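Local structure of farnesyl diphosphate synthase (Rhodobacter capsulatus, 3M0G) at residues 33-36 with 37-41; 75-78 with 79-83; 165-168 with 169-172; 200-203 with 204-208. The protein probably catalyses the magnesium-dependent joining of isopentenyl diphosphate to an allylic diphosphate, giving longer prenyl diphosphates such as geranylgeranyl diphosphate. All coordinates share one frame; numbering follows the deposited sequence.

Contact 1: residues 33-36 with 37-41; sequences AMAY and AAQGG
Ala33 starts the last turn of helix 29-37, and its carbonyl O accepts a hydrogen bond from Ala37 N at 2.9 Å. The methyl CB of Ala37 lies against the same oxygen, 3.5 Å from Ala33 O. Next, Met34 O takes the N-H of Ala38 at 3.0 Å. The selenomethionine side chain of Met34 turns elsewhere, to Ala113 of helix 104-121 and to Ala146 of the second subunit. Ala35 is met by the side chain of Gln39. CG of Gln39 comes to 3.1 Å from Ala35 O, and NE2 of Gln39 to 4.2 Å from Ala35 CB. With CG anti to its own carbonyl carbon (chi1 -84°) and the chain extended beyond, Gln39 folds back over the helix end. Side-chain NE2 of Gln39 meets Ala35 O at too poor an angle for a hydrogen bond. Tyr36 closes the segment. Its O receives a weak bond from Gln39 N at 3.4 Å. CG of Tyr36 is anti to the backbone N (chi1 -178°), and the ring leaves the helix end to meet Trp102 edge-to-face, its OH hydrogen-bonded to Pro96 O. The geometry is that of a helix end where regular backbone bonding gives way to a loop. Gly40 and Gly41 have positive phi angles. They begin the Gly-Gly-Lys sequence of prenyl synthases, where basic residues of relatives bind the diphosphate of isopentenyl diphosphate.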
ATOM      1  N   ALA B  33      15.811   2.241  -7.444  1.00 10.92           N
ATOM      2  CA  ALA B  33      14.953   1.152  -7.879  1.00 11.20           C
ATOM      3  C   ALA B  33      13.534   1.639  -8.165  1.00 10.64           C
ATOM      4  O   ALA B  33      12.951   1.297  -9.198  1.00  9.99           O
ATOM      5  CB  ALA B  33      14.953   0.023  -6.838  1.00 11.05           C
HETATM    6  N   MSE B  34      12.993   2.448  -7.256  1.00 10.88           N
HETATM    7  CA  MSE B  34      11.648   3.019  -7.422  1.00 11.39           C
HETATM    8  C   MSE B  34      11.618   3.910  -8.661  1.00  9.65           C
HETATM    9  O   MSE B  34      10.734   3.786  -9.510  1.00  9.06           O
HETATM   10  CB  MSE B  34      11.245   3.849  -6.196  1.00 13.65           C
HETATM   11  CG  MSE B  34      11.212   3.064  -4.892  1.00 11.32           C
HETATM   12 SE   MSE B  34      10.896   4.199  -3.332  1.00 18.22          SE
HETATM   13  CE  MSE B  34       9.074   4.769  -3.763  1.00 10.70           C
ATOM     14  N   ALA B  35      12.598   4.807  -8.754  1.00  8.53           N
ATOM     15  CA  ALA B  35      12.714   5.731  -9.882  1.00  8.06           C
ATOM     16  C   ALA B  35      12.757   4.958 -11.206  1.00  8.50           C
ATOM     17  O   ALA B  35      12.063   5.310 -12.174  1.00  8.66           O
ATOM     18  CB  ALA B  35      13.956   6.617  -9.720  1.00  7.86           C
ATOM     19  N   TYR B  36      13.550   3.889 -11.220  1.00  8.95           N
ATOM     20  CA  TYR B  36      13.714   3.017 -12.402  1.00  9.66           C
ATOM     21  C   TYR B  36      12.386   2.348 -12.779  1.00 10.71           C
ATOM     22  O   TYR B  36      12.018   2.306 -13.948  1.00 10.12           O
ATOM     23  CB  TYR B  36      14.798   1.977 -12.105  1.00  9.81           C
ATOM     24  CG  TYR B  36      15.148   1.025 -13.226  1.00 13.16           C
ATOM     25  CD1 TYR B  36      16.107   1.369 -14.184  1.00 10.36           C
ATOM     26  CD2 TYR B  36      14.554  -0.243 -13.304  1.00 10.31           C
ATOM     27  CE1 TYR B  36      16.434   0.499 -15.210  1.00 13.33           C
ATOM     28  CE2 TYR B  36      14.878  -1.126 -14.332  1.00 13.18           C
ATOM     29  CZ  TYR B  36      15.818  -0.747 -15.274  1.00 10.46           C
ATOM     30  OH  TYR B  36      16.151  -1.610 -16.282  1.00 13.48           O
ATOM     31  N   ALA B  37      11.660   1.861 -11.770  1.00 12.27           N
ATOM     32  CA  ALA B  37      10.398   1.126 -11.982  1.00 13.39           C
ATOM     33  C   ALA B  37       9.293   2.026 -12.494  1.00 14.83           C
ATOM     34  O   ALA B  37       8.448   1.598 -13.274  1.00 15.71           O
ATOM     35  CB  ALA B  37       9.966   0.453 -10.711  1.00 13.26           C
ATOM     36  N   ALA B  38       9.322   3.283 -12.069  1.00 14.94           N
ATOM     37  CA  ALA B  38       8.303   4.252 -12.440  1.00 15.11           C
ATOM     38  C   ALA B  38       8.607   5.034 -13.719  1.00 15.31           C
ATOM     39  O   ALA B  38       7.806   5.861 -14.126  1.00 14.79           O
ATOM     40  CB  ALA B  38       8.047   5.203 -11.261  1.00 15.26           C
ATOM     41  N   GLN B  39       9.755   4.763 -14.345  1.00 16.11           N
ATOM     42  CA  GLN B  39      10.170   5.425 -15.583  1.00 16.54           C
ATOM     43  C   GLN B  39       9.471   4.793 -16.782  1.00 17.04           C
ATOM     44  O   GLN B  39       9.318   3.565 -16.848  1.00 17.23           O
ATOM     45  CB  GLN B  39      11.694   5.322 -15.773  1.00 16.81           C
ATOM     46  CG  GLN B  39      12.519   6.367 -15.044  1.00 26.34           C
ATOM     47  CD  GLN B  39      14.005   5.994 -14.884  1.00 17.79           C
ATOM     48  OE1 GLN B  39      14.560   5.193 -15.652  1.00 26.71           O
ATOM     49  NE2 GLN B  39      14.652   6.591 -13.893  1.00 26.38           N
ATOM     50  N   GLY B  40       9.048   5.633 -17.724  1.00 17.21           N
ATOM     51  CA  GLY B  40       8.524   5.161 -19.010  1.00 17.53           C
ATOM     52  C   GLY B  40       7.145   4.530 -18.952  1.00 17.43           C
ATOM     53  O   GLY B  40       6.429   4.682 -17.965  1.00 17.62           O
ATOM     54  N   GLY B  41       6.782   3.818 -20.016  1.00 17.60           N
ATOM     55  CA  GLY B  41       5.447   3.238 -20.150  1.00 17.84           C
ATOM     56  C   GLY B  41       4.538   4.149 -20.955  1.00 17.97           C
ATOM     57  O   GLY B  41       4.789   5.357 -21.057  1.00 18.26           O
TER

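Contact 2: residues 75-78 with 79-83; sequences AYSL and VHDDM
Tyr76 and His80 form an offset edge-to-face aromatic pair one turn apart, in a buried local contact along the last turns of helix 60-81. The edge of the tyrosine ring is directed at the imidazole face. The centroids are 5.5 Å apart and the planes stand at 86°. The nearest ring atoms are Tyr76 CE2 and His80 ND1, at 3.8 Å. His80 N donates to Tyr76 O at 3.1 Å in the same turn, which brings the two side chains to one side of the helix; Tyr76 chi1 (114°) and the His80 torsions then set how the rings meet. Both imidazole nitrogens are used: NE2 bonds to Val108 O, and ND1 to Asp112 OD2 of the second subunit. Losing the imidazole of His80 to an alanine here would probably leave Asp112 OD2 of the second subunit and Val108 O without their partner, and the tyrosine edge without a face to meet. Val79 lays CG2 3.2 Å from Ala75 O. Asp81 N binds Ser77 O at 2.9 Å, and Asp82 N binds Leu78 O at 3.0 Å. Both aspartates have CG anti to the carbonyl carbon, which turns their carboxylates back beside the helix. They open a DDxxxxD sequence, the first aspartate-rich motif of prenyl synthases, which binds magnesium in relatives. Asp82 forms a salt bridge with Arg92, on strand 91-92. Helix 104-121 packs on Tyr76 and His80, and helix 149-159 lies against Tyr76 and Ser77.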
ATOM      1  N   ALA B  75       3.172   0.688 -11.231  1.00  5.77           N
ATOM      2  CA  ALA B  75       4.613   0.404 -11.278  1.00  5.72           C
ATOM      3  C   ALA B  75       4.973  -0.645 -10.247  1.00  5.20           C
ATOM      4  O   ALA B  75       5.702  -1.594 -10.536  1.00  5.54           O
ATOM      5  CB  ALA B  75       5.414   1.656 -11.040  1.00  5.90           C
ATOM      6  N   TYR B  76       4.452  -0.476  -9.034  1.00  4.27           N
ATOM      7  CA  TYR B  76       4.757  -1.414  -7.962  1.00  4.52           C
ATOM      8  C   TYR B  76       4.261  -2.838  -8.314  1.00  4.42           C
ATOM      9  O   TYR B  76       4.927  -3.843  -7.997  1.00  3.38           O
ATOM     10  CB  TYR B  76       4.176  -0.893  -6.615  1.00  4.29           C
ATOM     11  CG  TYR B  76       3.085  -1.742  -6.050  1.00  4.27           C
ATOM     12  CD1 TYR B  76       1.756  -1.312  -6.043  1.00  5.33           C
ATOM     13  CD2 TYR B  76       3.381  -2.964  -5.488  1.00  5.10           C
ATOM     14  CE1 TYR B  76       0.750  -2.110  -5.526  1.00  4.24           C
ATOM     15  CE2 TYR B  76       2.386  -3.787  -4.978  1.00  5.47           C
ATOM     16  CZ  TYR B  76       1.085  -3.354  -4.988  1.00  5.27           C
ATOM     17  OH  TYR B  76       0.113  -4.167  -4.478  1.00  5.11           O
ATOM     18  N   SER B  77       3.086  -2.920  -8.932  1.00  4.67           N
ATOM     19  CA  SER B  77       2.474  -4.195  -9.258  1.00  5.70           C
ATOM     20  C   SER B  77       3.373  -4.986 -10.212  1.00  6.00           C
ATOM     21  O   SER B  77       3.612  -6.156 -10.006  1.00  5.73           O
ATOM     22  CB  SER B  77       1.067  -3.990  -9.846  1.00  6.42           C
ATOM     23  OG  SER B  77       1.120  -3.663 -11.222  1.00  6.47           O
ATOM     24  N   LEU B  78       3.891  -4.307 -11.227  1.00  6.90           N
ATOM     25  CA  LEU B  78       4.873  -4.864 -12.150  1.00  7.37           C
ATOM     26  C   LEU B  78       6.186  -5.252 -11.460  1.00  7.46           C
ATOM     27  O   LEU B  78       6.763  -6.304 -11.745  1.00  8.60           O
ATOM     28  CB  LEU B  78       5.142  -3.838 -13.254  1.00  7.19           C
ATOM     29  CG  LEU B  78       3.902  -3.381 -14.047  1.00  9.47           C
ATOM     30  CD1 LEU B  78       4.314  -2.171 -14.851  1.00  6.33           C
ATOM     31  CD2 LEU B  78       3.301  -4.492 -14.919  1.00  6.76           C
ATOM     32  N   VAL B  79       6.666  -4.411 -10.551  1.00  7.40           N
ATOM     33  CA  VAL B  79       7.945  -4.699  -9.881  1.00  7.05           C
ATOM     34  C   VAL B  79       7.854  -6.089  -9.224  1.00  7.75           C
ATOM     35  O   VAL B  79       8.748  -6.925  -9.398  1.00  7.42           O
ATOM     36  CB  VAL B  79       8.335  -3.605  -8.842  1.00  6.71           C
ATOM     37  CG1 VAL B  79       9.576  -3.994  -8.069  1.00  7.09           C
ATOM     38  CG2 VAL B  79       8.607  -2.302  -9.528  1.00  7.20           C
ATOM     39  N   HIS B  80       6.753  -6.335  -8.514  1.00  7.65           N
ATOM     40  CA  HIS B  80       6.548  -7.635  -7.873  1.00  7.98           C
ATOM     41  C   HIS B  80       6.219  -8.764  -8.855  1.00  8.32           C
ATOM     42  O   HIS B  80       6.652  -9.896  -8.663  1.00  7.58           O
ATOM     43  CB  HIS B  80       5.459  -7.535  -6.784  1.00  8.02           C
ATOM     44  CG  HIS B  80       5.875  -6.757  -5.574  1.00  8.70           C
ATOM     45  ND1 HIS B  80       5.017  -6.496  -4.525  1.00  8.40           N
ATOM     46  CD2 HIS B  80       7.064  -6.193  -5.237  1.00  8.57           C
ATOM     47  CE1 HIS B  80       5.657  -5.796  -3.601  1.00  8.88           C
ATOM     48  NE2 HIS B  80       6.899  -5.597  -4.009  1.00  8.36           N
ATOM     49  N   ASP B  81       5.412  -8.471  -9.870  1.00  9.60           N
ATOM     50  CA  ASP B  81       4.931  -9.510 -10.785  1.00 11.96           C
ATOM     51  C   ASP B  81       6.046 -10.133 -11.590  1.00 11.78           C
ATOM     52  O   ASP B  81       6.001 -11.335 -11.890  1.00 12.30           O
ATOM     53  CB  ASP B  81       3.830  -8.968 -11.697  1.00 14.75           C
ATOM     54  CG  ASP B  81       2.537  -8.742 -10.948  1.00 22.31           C
ATOM     55  OD1 ASP B  81       2.404  -9.239  -9.803  1.00 15.25           O
ATOM     56  OD2 ASP B  81       1.667  -8.053 -11.496  1.00 16.26           O
ATOM     57  N   ASP B  82       7.063  -9.326 -11.889  1.00 11.25           N
ATOM     58  CA  ASP B  82       8.264  -9.777 -12.598  1.00 12.02           C
ATOM     59  C   ASP B  82       9.144 -10.700 -11.771  1.00 11.90           C
ATOM     60  O   ASP B  82       9.988 -11.398 -12.330  1.00 11.90           O
ATOM     61  CB  ASP B  82       9.096  -8.580 -13.076  1.00 12.97           C
ATOM     62  CG  ASP B  82       8.378  -7.757 -14.111  1.00  6.96           C
ATOM     63  OD1 ASP B  82       7.377  -8.258 -14.677  1.00 14.31           O
ATOM     64  OD2 ASP B  82       8.780  -6.595 -14.342  1.00 13.85           O
HETATM   65  N   MSE B  83       8.947 -10.723 -10.450  1.00 11.81           N
HETATM   66  CA  MSE B  83       9.820 -11.532  -9.583  1.00 11.98           C
HETATM   67  C   MSE B  83       9.735 -13.030  -9.901  1.00 10.94           C
HETATM   68  O   MSE B  83       8.686 -13.505 -10.355  1.00 10.39           O
HETATM   69  CB  MSE B  83       9.552 -11.274  -8.091  1.00 13.54           C
HETATM   70  CG  MSE B  83       9.941  -9.904  -7.602  1.00 20.95           C
HETATM   71 SE   MSE B  83       9.520  -9.657  -5.705  1.00 18.36          SE
HETATM   72  CE  MSE B  83       7.747 -10.409  -5.690  1.00 21.39           C
TER

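Contact 3: residues 165-168 with 169-172; sequences PLTL and DEII
Glu170 OE2 reaches back to the N-H of Thr167 at the start of helix 168-194, and a water donates to the same oxygen. Thr167 N gives OE2 of Glu170 a nearly straight bond of 3.0 Å, with an N-H...O angle of 177°. The N-H comes from the anti side of the carboxylate, 22° out of its plane. The water, which also donates to Pro165 O, lies 2.9 Å from Glu170 OE2. The return bond runs from Glu170 N to Thr167 OG1 at 3.2 Å. OG1 can take it because it sits between the backbone N and the carbonyl carbon of Thr167 (chi1 65°). Together the two residues form a capping box, with Thr167 as N-cap. With an alanine here in place of Glu170, the Thr167 N-H and the bridging water would probably be left without this acceptor, and the capping box would be open on that side. Leu166 and Ile171, just outside and just inside the box, add a hydrophobic staple. Leu166 CB and Ile171 CG2 are tightly packed at 3.5 Å. Ile171 also touches Phe243 and Leu246 on helix 243-247. Further on, Leu168 CG rests 3.7 Å from Ile172 CD1, and Ile172 N bonds to Leu168 O at 3.0 Å.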
ATOM      1  N   PRO B 165      -8.089 -26.116 -17.552  1.00 12.34           N
ATOM      2  CA  PRO B 165      -8.081 -24.694 -17.967  1.00 11.39           C
ATOM      3  C   PRO B 165      -9.254 -23.909 -17.366  1.00 10.23           C
ATOM      4  O   PRO B 165     -10.280 -24.512 -17.041  1.00  8.28           O
ATOM      5  CB  PRO B 165      -8.214 -24.766 -19.491  1.00 11.88           C
ATOM      6  CG  PRO B 165      -7.832 -26.170 -19.861  1.00  9.30           C
ATOM      7  CD  PRO B 165      -8.204 -27.033 -18.701  1.00 12.42           C
ATOM      8  N   LEU B 166      -9.111 -22.580 -17.235  1.00 10.34           N
ATOM      9  CA  LEU B 166     -10.183 -21.761 -16.665  1.00 10.26           C
ATOM     10  C   LEU B 166     -11.346 -21.598 -17.639  1.00  9.84           C
ATOM     11  O   LEU B 166     -11.159 -21.587 -18.856  1.00  9.61           O
ATOM     12  CB  LEU B 166      -9.698 -20.368 -16.206  1.00 10.41           C
ATOM     13  CG  LEU B 166      -8.604 -20.201 -15.147  1.00  7.22           C
ATOM     14  CD1 LEU B 166      -8.568 -18.753 -14.661  1.00 10.76           C
ATOM     15  CD2 LEU B 166      -8.713 -21.175 -13.955  1.00 10.87           C
ATOM     16  N   THR B 167     -12.543 -21.460 -17.075  1.00  9.26           N
ATOM     17  CA  THR B 167     -13.733 -21.183 -17.852  1.00  8.86           C
ATOM     18  C   THR B 167     -13.810 -19.699 -18.162  1.00  8.08           C
ATOM     19  O   THR B 167     -13.093 -18.861 -17.554  1.00  7.93           O
ATOM     20  CB  THR B 167     -15.023 -21.556 -17.109  1.00  9.28           C
ATOM     21  OG1 THR B 167     -15.176 -20.714 -15.952  1.00 10.83           O
ATOM     22  CG2 THR B 167     -15.001 -23.024 -16.688  1.00 10.00           C
ATOM     23  N   LEU B 168     -14.713 -19.370 -19.076  1.00  6.98           N
ATOM     24  CA  LEU B 168     -14.902 -17.980 -19.447  1.00  7.46           C
ATOM     25  C   LEU B 168     -15.211 -17.147 -18.205  1.00  8.85           C
ATOM     26  O   LEU B 168     -14.603 -16.101 -17.986  1.00  9.07           O
ATOM     27  CB  LEU B 168     -16.009 -17.831 -20.496  1.00  7.27           C
ATOM     28  CG  LEU B 168     -16.292 -16.391 -20.933  1.00  6.66           C
ATOM     29  CD1 LEU B 168     -15.073 -15.736 -21.543  1.00  7.29           C
ATOM     30  CD2 LEU B 168     -17.484 -16.339 -21.899  1.00  7.25           C
ATOM     31  N   ASP B 169     -16.144 -17.637 -17.392  1.00 10.45           N
ATOM     32  CA  ASP B 169     -16.556 -16.943 -16.186  1.00 11.15           C
ATOM     33  C   ASP B 169     -15.378 -16.707 -15.230  1.00  9.99           C
ATOM     34  O   ASP B 169     -15.243 -15.616 -14.669  1.00  7.83           O
ATOM     35  CB  ASP B 169     -17.725 -17.668 -15.522  1.00 12.92           C
ATOM     36  CG  ASP B 169     -19.017 -17.544 -16.318  1.00 20.73           C
ATOM     37  OD1 ASP B 169     -19.088 -16.676 -17.216  1.00 14.58           O
ATOM     38  OD2 ASP B 169     -19.964 -18.322 -16.057  1.00 14.47           O
ATOM     39  N   GLU B 170     -14.521 -17.721 -15.078  1.00 10.25           N
ATOM     40  CA  GLU B 170     -13.282 -17.578 -14.304  1.00 10.57           C
ATOM     41  C   GLU B 170     -12.277 -16.556 -14.852  1.00 10.85           C
ATOM     42  O   GLU B 170     -11.795 -15.701 -14.088  1.00 10.60           O
ATOM     43  CB  GLU B 170     -12.636 -18.948 -14.014  1.00 10.27           C
ATOM     44  CG  GLU B 170     -13.498 -19.781 -13.059  1.00 16.96           C
ATOM     45  CD  GLU B 170     -13.253 -21.285 -13.128  1.00 10.30           C
ATOM     46  OE1 GLU B 170     -13.651 -21.968 -12.166  1.00 17.27           O
ATOM     47  OE2 GLU B 170     -12.696 -21.794 -14.128  1.00 16.67           O
ATOM     48  N   ILE B 171     -11.953 -16.614 -16.146  1.00 11.38           N
ATOM     49  CA  ILE B 171     -11.007 -15.637 -16.706  1.00 11.39           C
ATOM     50  C   ILE B 171     -11.542 -14.198 -16.727  1.00 11.21           C
ATOM     51  O   ILE B 171     -10.748 -13.249 -16.688  1.00 10.90           O
ATOM     52  CB  ILE B 171     -10.328 -16.036 -18.082  1.00 11.78           C
ATOM     53  CG1 ILE B 171     -11.291 -15.923 -19.265  1.00 19.64           C
ATOM     54  CG2 ILE B 171      -9.651 -17.400 -18.004  1.00 20.36           C
ATOM     55  CD1 ILE B 171     -10.558 -15.850 -20.632  1.00 13.26           C
ATOM     56  N   ILE B 172     -12.872 -14.038 -16.767  1.00 10.97           N
ATOM     57  CA  ILE B 172     -13.531 -12.721 -16.644  1.00 10.56           C
ATOM     58  C   ILE B 172     -13.344 -12.160 -15.217  1.00 10.16           C
ATOM     59  O   ILE B 172     -12.995 -10.998 -15.036  1.00  9.65           O
ATOM     60  CB  ILE B 172     -15.074 -12.782 -17.006  1.00 11.08           C
ATOM     61  CG1 ILE B 172     -15.295 -12.894 -18.514  1.00 11.73           C
ATOM     62  CG2 ILE B 172     -15.812 -11.548 -16.522  1.00  9.74           C
ATOM     63  CD1 ILE B 172     -16.695 -13.392 -18.891  1.00 10.85           C
TER
HETATM   64  O   HOH W   1     -11.875 -24.463 -14.958  1.00 12.16           O

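Contact 4: residues 200-203 with 204-208; sequences PLTA and YATAL. Unlike the reference sequence in segment 200-203: Pro200 (reference Leu), Thr202 (reference Ala).
Thr206 turns its hydroxyl back onto the carbonyl of Thr202, one turn earlier in helix 199-219. OG1 of Thr206 is anti to its own carbonyl carbon (chi1 -56°), which brings it to 2.7 Å from Thr202 O. The backbone N of Thr206 donates to the same Thr202 O at 3.0 Å. The two donors arrive from opposite faces of the carbonyl plane, each tilted by about 30°. Thr202 OG1 itself bonds backwards, to Arg198 O. On another side of the helix, Tyr204 has CG anti to its backbone N (chi1 167°), which brings the ring edge to Leu201 O. Tyr204 CD2 lies 4.0 Å from that oxygen. Beside it, Leu201 CD2 lies 4.4 Å from Tyr204 CD2, a loose apolar contact. The ring runs on to helix 275-285, where the OH bonds to Leu277 O and the ring packs on Cys280 and Ala281. The methyl of Ala205 touches Ser184 and Ala187 of helix 168-194. Pro200 and Thr202 differ from the reference sequence. Pro200 lies in the first turn, where its missing N-H costs no helical bond, and its O accepts from Tyr204 N at 3.0 Å. Chemically, then, the helix is two-sided: the hydroxyl of the exposed Thr206 is satisfied by the carbonyl of Thr202, while Leu201 and the Tyr204 ring supply a buried, mostly apolar face, with the tyrosine OH paired to Leu277 O.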
ATOM      1  N   PRO B 200     -21.231   6.677 -15.336  1.00  7.20           N
ATOM      2  CA  PRO B 200     -20.781   6.577 -16.721  1.00  7.30           C
ATOM      3  C   PRO B 200     -19.315   6.210 -16.897  1.00  6.98           C
ATOM      4  O   PRO B 200     -18.993   5.440 -17.772  1.00  7.93           O
ATOM      5  CB  PRO B 200     -21.025   7.983 -17.286  1.00  6.69           C
ATOM      6  CG  PRO B 200     -22.120   8.544 -16.465  1.00  6.84           C
ATOM      7  CD  PRO B 200     -22.001   7.918 -15.093  1.00  6.95           C
ATOM      8  N   LEU B 201     -18.430   6.772 -16.093  1.00  6.45           N
ATOM      9  CA  LEU B 201     -17.026   6.433 -16.208  1.00  6.59           C
ATOM     10  C   LEU B 201     -16.748   5.013 -15.692  1.00  7.68           C
ATOM     11  O   LEU B 201     -15.897   4.312 -16.251  1.00  7.90           O
ATOM     12  CB  LEU B 201     -16.148   7.464 -15.511  1.00  5.87           C
ATOM     13  CG  LEU B 201     -16.038   8.773 -16.308  1.00  2.00           C
ATOM     14  CD1 LEU B 201     -15.673   9.912 -15.388  1.00  5.34           C
ATOM     15  CD2 LEU B 201     -15.001   8.598 -17.419  1.00  4.96           C
ATOM     16  N   THR B 202     -17.503   4.573 -14.684  1.00  7.81           N
ATOM     17  CA  THR B 202     -17.413   3.169 -14.210  1.00  8.13           C
ATOM     18  C   THR B 202     -17.842   2.151 -15.290  1.00  8.78           C
ATOM     19  O   THR B 202     -17.226   1.087 -15.448  1.00  9.23           O
ATOM     20  CB  THR B 202     -18.237   2.967 -12.907  1.00  8.64           C
ATOM     21  OG1 THR B 202     -17.780   3.887 -11.913  1.00 15.43           O
ATOM     22  CG2 THR B 202     -18.086   1.546 -12.358  1.00 13.90           C
ATOM     23  N   ALA B 203     -18.882   2.486 -16.042  1.00  9.46           N
ATOM     24  CA  ALA B 203     -19.409   1.601 -17.080  1.00  9.67           C
ATOM     25  C   ALA B 203     -18.456   1.545 -18.274  1.00  9.05           C
ATOM     26  O   ALA B 203     -18.167   0.468 -18.796  1.00  8.13           O
ATOM     27  CB  ALA B 203     -20.829   2.044 -17.508  1.00 10.14           C
ATOM     28  N   TYR B 204     -18.010   2.727 -18.703  1.00 10.10           N
ATOM     29  CA  TYR B 204     -16.934   2.919 -19.676  1.00 10.34           C
ATOM     30  C   TYR B 204     -15.736   2.024 -19.363  1.00 10.47           C
ATOM     31  O   TYR B 204     -15.245   1.289 -20.220  1.00 10.68           O
ATOM     32  CB  TYR B 204     -16.511   4.398 -19.693  1.00  9.89           C
ATOM     33  CG  TYR B 204     -15.209   4.706 -20.422  1.00  9.99           C
ATOM     34  CD1 TYR B 204     -15.156   4.773 -21.829  1.00 10.31           C
ATOM     35  CD2 TYR B 204     -14.030   4.941 -19.709  1.00  9.83           C
ATOM     36  CE1 TYR B 204     -13.949   5.050 -22.495  1.00  9.98           C
ATOM     37  CE2 TYR B 204     -12.820   5.221 -20.366  1.00 10.16           C
ATOM     38  CZ  TYR B 204     -12.785   5.281 -21.747  1.00 10.13           C
ATOM     39  OH  TYR B 204     -11.593   5.557 -22.390  1.00  9.85           O
ATOM     40  N   ALA B 205     -15.294   2.083 -18.121  1.00 10.75           N
ATOM     41  CA  ALA B 205     -14.089   1.381 -17.670  1.00 10.43           C
ATOM     42  C   ALA B 205     -14.238  -0.145 -17.600  1.00 10.81           C
ATOM     43  O   ALA B 205     -13.311  -0.873 -17.944  1.00  9.71           O
ATOM     44  CB  ALA B 205     -13.665   1.948 -16.316  1.00 10.77           C
ATOM     45  N   THR B 206     -15.408  -0.607 -17.163  1.00 11.38           N
ATOM     46  CA  THR B 206     -15.755  -2.027 -17.135  1.00 11.74           C
ATOM     47  C   THR B 206     -15.633  -2.611 -18.555  1.00 12.02           C
ATOM     48  O   THR B 206     -15.033  -3.676 -18.746  1.00 12.21           O
ATOM     49  CB  THR B 206     -17.209  -2.242 -16.594  1.00 11.49           C
ATOM     50  OG1 THR B 206     -17.348  -1.639 -15.301  1.00 17.56           O
ATOM     51  CG2 THR B 206     -17.552  -3.718 -16.496  1.00 17.90           C
ATOM     52  N   ALA B 207     -16.172  -1.897 -19.550  1.00 12.32           N
ATOM     53  CA  ALA B 207     -16.078  -2.337 -20.951  1.00 12.49           C
ATOM     54  C   ALA B 207     -14.666  -2.194 -21.519  1.00 12.99           C
ATOM     55  O   ALA B 207     -14.152  -3.137 -22.135  1.00 12.61           O
ATOM     56  CB  ALA B 207     -17.101  -1.637 -21.830  1.00 12.53           C
ATOM     57  N   LEU B 208     -14.050  -1.027 -21.306  1.00 12.85           N
ATOM     58  CA  LEU B 208     -12.657  -0.773 -21.694  1.00 13.24           C
ATOM     59  C   LEU B 208     -11.643  -1.778 -21.113  1.00 13.41           C
ATOM     60  O   LEU B 208     -10.721  -2.217 -21.819  1.00 14.26           O
ATOM     61  CB  LEU B 208     -12.242   0.669 -21.335  1.00 14.20           C
ATOM     62  CG  LEU B 208     -10.784   1.080 -21.615  1.00  9.97           C
ATOM     63  CD1 LEU B 208     -10.423   0.898 -23.086  1.00 15.55           C
ATOM     64  CD2 LEU B 208     -10.485   2.524 -21.176  1.00 15.31           C
TER

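How the contacts relate
The four contacts follow one another along the chain of a mainly helical subunit. Contacts 1 and 2 lie together, with centres 11 Å apart. They touch where Ala37 CB meets Val79 CG2 at 3.3 Å, so the end of helix 29-37 rests on helix 60-81. Both reach the second subunit. Contacts 3 and 4 belong to successive helices, 168-194 and 199-219, with centres 21 Å apart and nearest atoms about 8 Å. Contact 4 lies across the chain's centre from contacts 1 and 2, centre to centre about 28 and 25 Å. Contacts 1 and 2 contain the first residues of motifs that in relatives bind substrate and magnesium, whereas contacts 3 and 4 lie near helix starts.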